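Long-range contacts in enolase from the environmental genome shotgun sequencing of the Sargasso Sea (PDB 2QGY), which is of unknown function but belongs to the enolase superfamily and binds a magnesium ion at the carboxylates of its barrel domain: residues K34-I38 with W304-V309; F340-P344 with L360-H365. All blocks are in the same frame, centred on the assembly; numbering follows the deposited sequence.

In the fold
From the N terminus, the chain enters the antiparallel sheet of the N-terminal domain, where 34-38 leads into strand 37-43, then completes that domain and runs through most of the barrel before 304-309 returns to 34-38. Contact 1 thus closes a loop of 265 intervening residues and ties the two domains together. Contact 2 follows in series, neither nested nor crossed: it closes a short loop of 15 residues holding the hairpin strands 345-348 and 351-354. The centres lie about 12 Å apart and the contacts touch, Ser308 and Val309 of 304-309 packing against Phe340, Cys341 and Ile362 of contact 2.

Contact 1. Residues K34-I38 with W304-V309; sequences KKFII and WNSMSV
Lys34 lies over one face of the Trp304 indole and reaches past it to the backbone. Its CD sits 3.5 Å from the centroid of the five-membered ring of Trp304, a CH-pi contact, while NZ stands 4.2 Å from the centroid of the six-membered ring in a cation-pi contact. A bend at chi3 (-51°) turns the end of the Lys34 chain toward Trp304 O, which NZ grips at 2.9 Å from a position tilted 23° out of the carbonyl plane. NZ also bonds to Ser55 O and donates to water 1, and the water donates to Asn305 OD1; Asn305 ND2 is hydrogen-bonded to Asp275. On the indole, whose side chain is about 8 Å from the magnesium ion, NE1 is bonded to Tyr333 OH, a bond that would limit the ring's rotation.

One face of the Phe36 ring lies against Ser306, with N, CA and CB over it. CB of Ser306 forms a CH-pi contact 3.9 Å from the Phe36 ring centroid. The opposite face is covered by Lys34 O, so the phenyl is sandwiched between its own strand lead-in and the loop.

Ser306 OG accepts from Ser308 N at 2.9 Å, closing an ST turn, and from Ser308 OG at 2.6 Å; it is also bonded to Glu52. Ile38 CD1 rests on this pair of hydroxyls, and Ile38 CG2 meets Val309 CG2 at 4.1 Å.

Strand 37-43 lies between strands 13-21 and 48-53 of the N-terminal sheet, and 304-309 leads from barrel strand 298-299 into helix 309-320. Strand 48-53 flanks the contact, with Phe36 on Glu52 and Ile38 on Trp50, as does helix 334-338, where Phe36 touches Phe336.

Contact 2. Residues F340-P344 with L360-H365; sequences FCELP and LGIVIH
Cys341 and Ile364 form a single antiparallel beta bridge, held by two backbone hydrogen bonds: His365 N to Phe340 O at 2.9 Å and Glu342 N to Val363 O at 3.0 Å. Water 2 extends the link beyond the bridge, donating to Glu342 O and Gly361 O and accepting from Val363 N.

The polar side chains meet between Glu342 and His365. His365 NE2 donates to Glu342 OE1 at 2.8 Å in a nearly straight bond (168°), with OE1 in the imidazole plane but NE2 well above the carboxylate plane. Extended beyond CG, the Glu342 chain also brings OE2 beside Val363 CG1.

Apolar side chains also meet between the segments. Ile364 CG1 lies at the edge of the Phe340 ring, 4.1 Å from Phe340 CD1, and touches Cys341 CB at 3.8 Å. Farther along, Pro344 CG meets Ile362 CD1. Pro344 CB packs closely against a carbonyl, 3.4 Å from Gly361 O.

This short antiparallel pairing joins the two ends of a beta-hairpin whose strand 351-354 pairs antiparallel with strand 135-141 of the barrel sheet; helix 366-371 follows, then strand 373-379, which returns to the N-terminal sheet of this enolase-superfamily fold.

Contact 1. Residues K34-I38 with W304-V309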
loop_
_atom_site.group_PDB
_atom_site.type_symbol
_atom_site.label_atom_id
_atom_site.label_comp_id
_atom_site.label_asym_id
_atom_site.label_seq_id
_atom_site.Cartn_x
_atom_site.Cartn_y
_atom_site.Cartn_z
ATOM N N LYS A 34 -7.371 -18.126 7.945
ATOM C CA LYS A 34 -7.000 -17.422 6.716
ATOM C C LYS A 34 -5.814 -18.178 6.125
ATOM O O LYS A 34 -5.199 -18.996 6.817
ATOM C CB LYS A 34 -6.617 -15.956 7.023
ATOM C CG LYS A 34 -5.554 -15.824 8.075
ATOM C CD LYS A 34 -5.141 -14.367 8.456
ATOM C CE LYS A 34 -4.808 -13.547 7.228
ATOM N NZ LYS A 34 -3.965 -12.346 7.517
ATOM N N LYS A 35 -5.486 -17.910 4.865
ATOM C CA LYS A 35 -4.250 -18.431 4.273
ATOM C C LYS A 35 -3.060 -17.692 4.926
ATOM O O LYS A 35 -3.079 -16.448 5.056
ATOM C CB LYS A 35 -4.237 -18.232 2.759
ATOM C CG LYS A 35 -5.434 -18.841 2.045
ATOM C CD LYS A 35 -5.221 -18.870 0.531
ATOM C CE LYS A 35 -6.390 -19.540 -0.218
ATOM N NZ LYS A 35 -7.686 -18.846 -0.006
ATOM N N PHE A 36 -2.050 -18.436 5.386
ATOM C CA PHE A 36 -0.846 -17.814 5.956
ATOM C C PHE A 36 0.289 -17.896 4.926
ATOM O O PHE A 36 0.283 -18.783 4.084
ATOM C CB PHE A 36 -0.446 -18.539 7.251
ATOM C CG PHE A 36 -1.567 -18.650 8.261
ATOM C CD1 PHE A 36 -2.207 -17.513 8.734
ATOM C CD2 PHE A 36 -1.960 -19.890 8.759
ATOM C CE1 PHE A 36 -3.221 -17.613 9.717
ATOM C CE2 PHE A 36 -2.956 -19.999 9.716
ATOM C CZ PHE A 36 -3.596 -18.862 10.192
ATOM N N ILE A 37 1.246 -16.977 5.026
ATOM C CA ILE A 37 2.412 -16.930 4.161
ATOM C C ILE A 37 3.604 -17.016 5.096
ATOM O O ILE A 37 3.917 -16.069 5.793
ATOM C CB ILE A 37 2.471 -15.605 3.368
ATOM C CG1 ILE A 37 1.170 -15.419 2.563
ATOM C CG2 ILE A 37 3.773 -15.542 2.520
ATOM C CD1 ILE A 37 1.011 -13.994 1.920
ATOM N N ILE A 38 4.258 -18.164 5.086
ATOM C CA ILE A 38 5.385 -18.418 5.978
ATOM C C ILE A 38 6.605 -18.682 5.104
ATOM O O ILE A 38 6.489 -19.381 4.115
ATOM C CB ILE A 38 5.075 -19.609 6.862
ATOM C CG1 ILE A 38 3.889 -19.232 7.782
ATOM C CG2 ILE A 38 6.301 -19.970 7.688
ATOM C CD1 ILE A 38 3.409 -20.323 8.677
ATOM N N TRP A 304 -3.257 -10.960 13.193
ATOM C CA TRP A 304 -4.156 -11.856 12.498
ATOM C C TRP A 304 -3.295 -12.622 11.485
ATOM O O TRP A 304 -3.240 -12.317 10.289
ATOM C CB TRP A 304 -5.342 -11.109 11.871
ATOM C CG TRP A 304 -6.378 -12.030 11.285
ATOM C CD1 TRP A 304 -6.816 -13.214 11.793
ATOM C CD2 TRP A 304 -7.049 -11.858 10.037
ATOM N NE1 TRP A 304 -7.744 -13.790 10.950
ATOM C CE2 TRP A 304 -7.922 -12.965 9.875
ATOM C CE3 TRP A 304 -7.015 -10.865 9.052
ATOM C CZ2 TRP A 304 -8.755 -13.107 8.755
ATOM C CZ3 TRP A 304 -7.858 -11.000 7.933
ATOM C CH2 TRP A 304 -8.699 -12.125 7.797
ATOM N N ASN A 305 -2.606 -13.623 12.013
ATOM C CA ASN A 305 -1.537 -14.362 11.308
ATOM C C ASN A 305 -1.538 -15.743 11.953
ATOM O O ASN A 305 -2.381 -16.037 12.831
ATOM C CB ASN A 305 -0.173 -13.731 11.600
ATOM C CG ASN A 305 -0.017 -12.321 11.021
ATOM O OD1 ASN A 305 -0.118 -12.117 9.811
ATOM N ND2 ASN A 305 0.289 -11.374 11.870
ATOM N N SER A 306 -0.606 -16.605 11.553
ATOM C CA SER A 306 -0.473 -17.879 12.299
ATOM C C SER A 306 -0.012 -17.617 13.715
ATOM O O SER A 306 0.573 -16.587 14.003
ATOM C CB SER A 306 0.506 -18.819 11.639
ATOM O OG SER A 306 1.822 -18.622 12.148
ATOM N N MET A 307 -0.264 -18.575 14.603
ATOM C CA MET A 307 0.224 -18.445 15.971
ATOM C C MET A 307 1.610 -19.082 16.115
ATOM O O MET A 307 2.036 -19.424 17.233
ATOM C CB MET A 307 -0.793 -18.999 17.012
ATOM C CG MET A 307 -2.135 -18.196 17.183
ATOM S SD MET A 307 -1.877 -16.542 17.875
ATOM C CE MET A 307 -1.949 -15.542 16.380
ATOM N N SER A 308 2.328 -19.208 14.991
ATOM C CA SER A 308 3.682 -19.724 14.979
ATOM C C SER A 308 4.683 -18.574 14.830
ATOM O O SER A 308 5.004 -17.912 15.827
ATOM C CB SER A 308 3.846 -20.827 13.898
ATOM O OG SER A 308 3.694 -20.365 12.546
ATOM N N VAL A 309 5.132 -18.302 13.611
ATOM C CA VAL A 309 6.250 -17.346 13.370
ATOM C C VAL A 309 5.860 -15.898 13.747
ATOM O O VAL A 309 6.547 -15.244 14.542
ATOM C CB VAL A 309 6.769 -17.418 11.893
ATOM C CG1 VAL A 309 7.911 -16.474 11.684
ATOM C CG2 VAL A 309 7.231 -18.854 11.548
HETATM O O HOH W 1 -1.378 -13.487 7.876
#

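Contact 2. Residues F340-P344 with L360-H365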
loop_
_atom_site.group_PDB
_atom_site.type_symbol
_atom_site.label_atom_id
_atom_site.label_comp_id
_atom_site.label_asym_id
_atom_site.label_seq_id
_atom_site.Cartn_x
_atom_site.Cartn_y
_atom_site.Cartn_z
ATOM N N PHE A 340 1.780 -27.995 12.820
ATOM C CA PHE A 340 3.052 -27.960 12.104
ATOM C C PHE A 340 4.185 -27.292 12.896
ATOM O O PHE A 340 5.319 -27.320 12.466
ATOM C CB PHE A 340 2.871 -27.297 10.723
ATOM C CG PHE A 340 2.441 -25.847 10.810
ATOM C CD1 PHE A 340 3.392 -24.834 10.937
ATOM C CD2 PHE A 340 1.094 -25.517 10.785
ATOM C CE1 PHE A 340 2.986 -23.498 11.024
ATOM C CE2 PHE A 340 0.674 -24.185 10.867
ATOM C CZ PHE A 340 1.632 -23.178 10.990
ATOM N N CYS A 341 3.881 -26.682 14.041
ATOM C CA CYS A 341 4.917 -25.949 14.791
ATOM C C CYS A 341 4.876 -26.358 16.256
ATOM O O CYS A 341 3.812 -26.372 16.853
ATOM C CB CYS A 341 4.703 -24.422 14.685
ATOM S SG CYS A 341 5.936 -23.388 15.556
ATOM N N GLU A 342 6.038 -26.684 16.819
ATOM C CA GLU A 342 6.156 -26.855 18.273
ATOM C C GLU A 342 6.316 -25.454 18.843
ATOM O O GLU A 342 7.416 -24.902 18.896
ATOM C CB GLU A 342 7.336 -27.787 18.617
ATOM C CG GLU A 342 7.102 -29.221 18.125
ATOM C CD GLU A 342 8.339 -30.153 18.172
ATOM O OE1 GLU A 342 8.272 -31.208 17.500
ATOM O OE2 GLU A 342 9.370 -29.855 18.843
ATOM N N LEU A 343 5.193 -24.846 19.211
ATOM C CA LEU A 343 5.168 -23.399 19.481
ATOM C C LEU A 343 6.192 -22.965 20.516
ATOM O O LEU A 343 6.367 -23.645 21.530
ATOM C CB LEU A 343 3.777 -22.945 19.930
ATOM C CG LEU A 343 2.608 -23.250 18.999
ATOM C CD1 LEU A 343 1.331 -22.636 19.571
ATOM C CD2 LEU A 343 2.864 -22.742 17.589
ATOM N N PRO A 344 6.880 -21.828 20.264
ATOM C CA PRO A 344 7.957 -21.402 21.173
ATOM C C PRO A 344 7.473 -20.590 22.390
ATOM O O PRO A 344 8.247 -19.843 23.001
ATOM C CB PRO A 344 8.829 -20.545 20.258
ATOM C CG PRO A 344 7.873 -19.900 19.344
ATOM C CD PRO A 344 6.728 -20.895 19.129
ATOM N N LEU A 360 13.768 -16.748 17.043
ATOM C CA LEU A 360 12.345 -16.885 17.335
ATOM C C LEU A 360 11.976 -18.243 17.893
ATOM O O LEU A 360 10.803 -18.506 18.195
ATOM C CB LEU A 360 11.526 -16.691 16.045
ATOM C CG LEU A 360 11.724 -15.365 15.326
ATOM C CD1 LEU A 360 11.068 -15.485 13.915
ATOM C CD2 LEU A 360 11.081 -14.251 16.163
ATOM N N GLY A 361 12.950 -19.142 17.971
ATOM C CA GLY A 361 12.684 -20.441 18.595
ATOM C C GLY A 361 11.751 -21.324 17.781
ATOM O O GLY A 361 11.081 -22.199 18.338
ATOM N N ILE A 362 11.720 -21.123 16.469
ATOM C CA ILE A 362 10.776 -21.842 15.599
ATOM C C ILE A 362 11.261 -23.280 15.332
ATOM O O ILE A 362 12.400 -23.504 14.907
ATOM C CB ILE A 362 10.497 -21.065 14.285
ATOM C CG1 ILE A 362 9.841 -19.709 14.607
ATOM C CG2 ILE A 362 9.670 -21.897 13.291
ATOM C CD1 ILE A 362 8.493 -19.809 15.245
ATOM N N VAL A 363 10.370 -24.225 15.575
ATOM C CA VAL A 363 10.572 -25.618 15.219
ATOM C C VAL A 363 9.367 -26.019 14.393
ATOM O O VAL A 363 8.280 -26.199 14.932
ATOM C CB VAL A 363 10.654 -26.512 16.489
ATOM C CG1 VAL A 363 10.780 -28.012 16.118
ATOM C CG2 VAL A 363 11.832 -26.105 17.390
ATOM N N ILE A 364 9.552 -26.139 13.082
ATOM C CA ILE A 364 8.431 -26.445 12.178
ATOM C C ILE A 364 8.690 -27.754 11.440
ATOM O O ILE A 364 9.801 -27.994 10.965
ATOM C CB ILE A 364 8.159 -25.281 11.188
ATOM C CG1 ILE A 364 7.303 -24.195 11.870
ATOM C CG2 ILE A 364 7.414 -25.730 9.933
ATOM C CD1 ILE A 364 7.236 -22.939 11.013
ATOM N N HIS A 365 7.646 -28.575 11.359
ATOM C CA HIS A 365 7.668 -29.814 10.617
ATOM C C HIS A 365 7.226 -29.499 9.198
ATOM O O HIS A 365 6.031 -29.379 8.908
ATOM C CB HIS A 365 6.744 -30.823 11.275
ATOM C CG HIS A 365 7.189 -31.249 12.638
ATOM N ND1 HIS A 365 7.702 -32.506 12.889
ATOM C CD2 HIS A 365 7.209 -30.589 13.821
ATOM C CE1 HIS A 365 8.013 -32.602 14.170
ATOM N NE2 HIS A 365 7.728 -31.451 14.758
HETATM O O HOH W 2 8.661 -23.319 17.406
#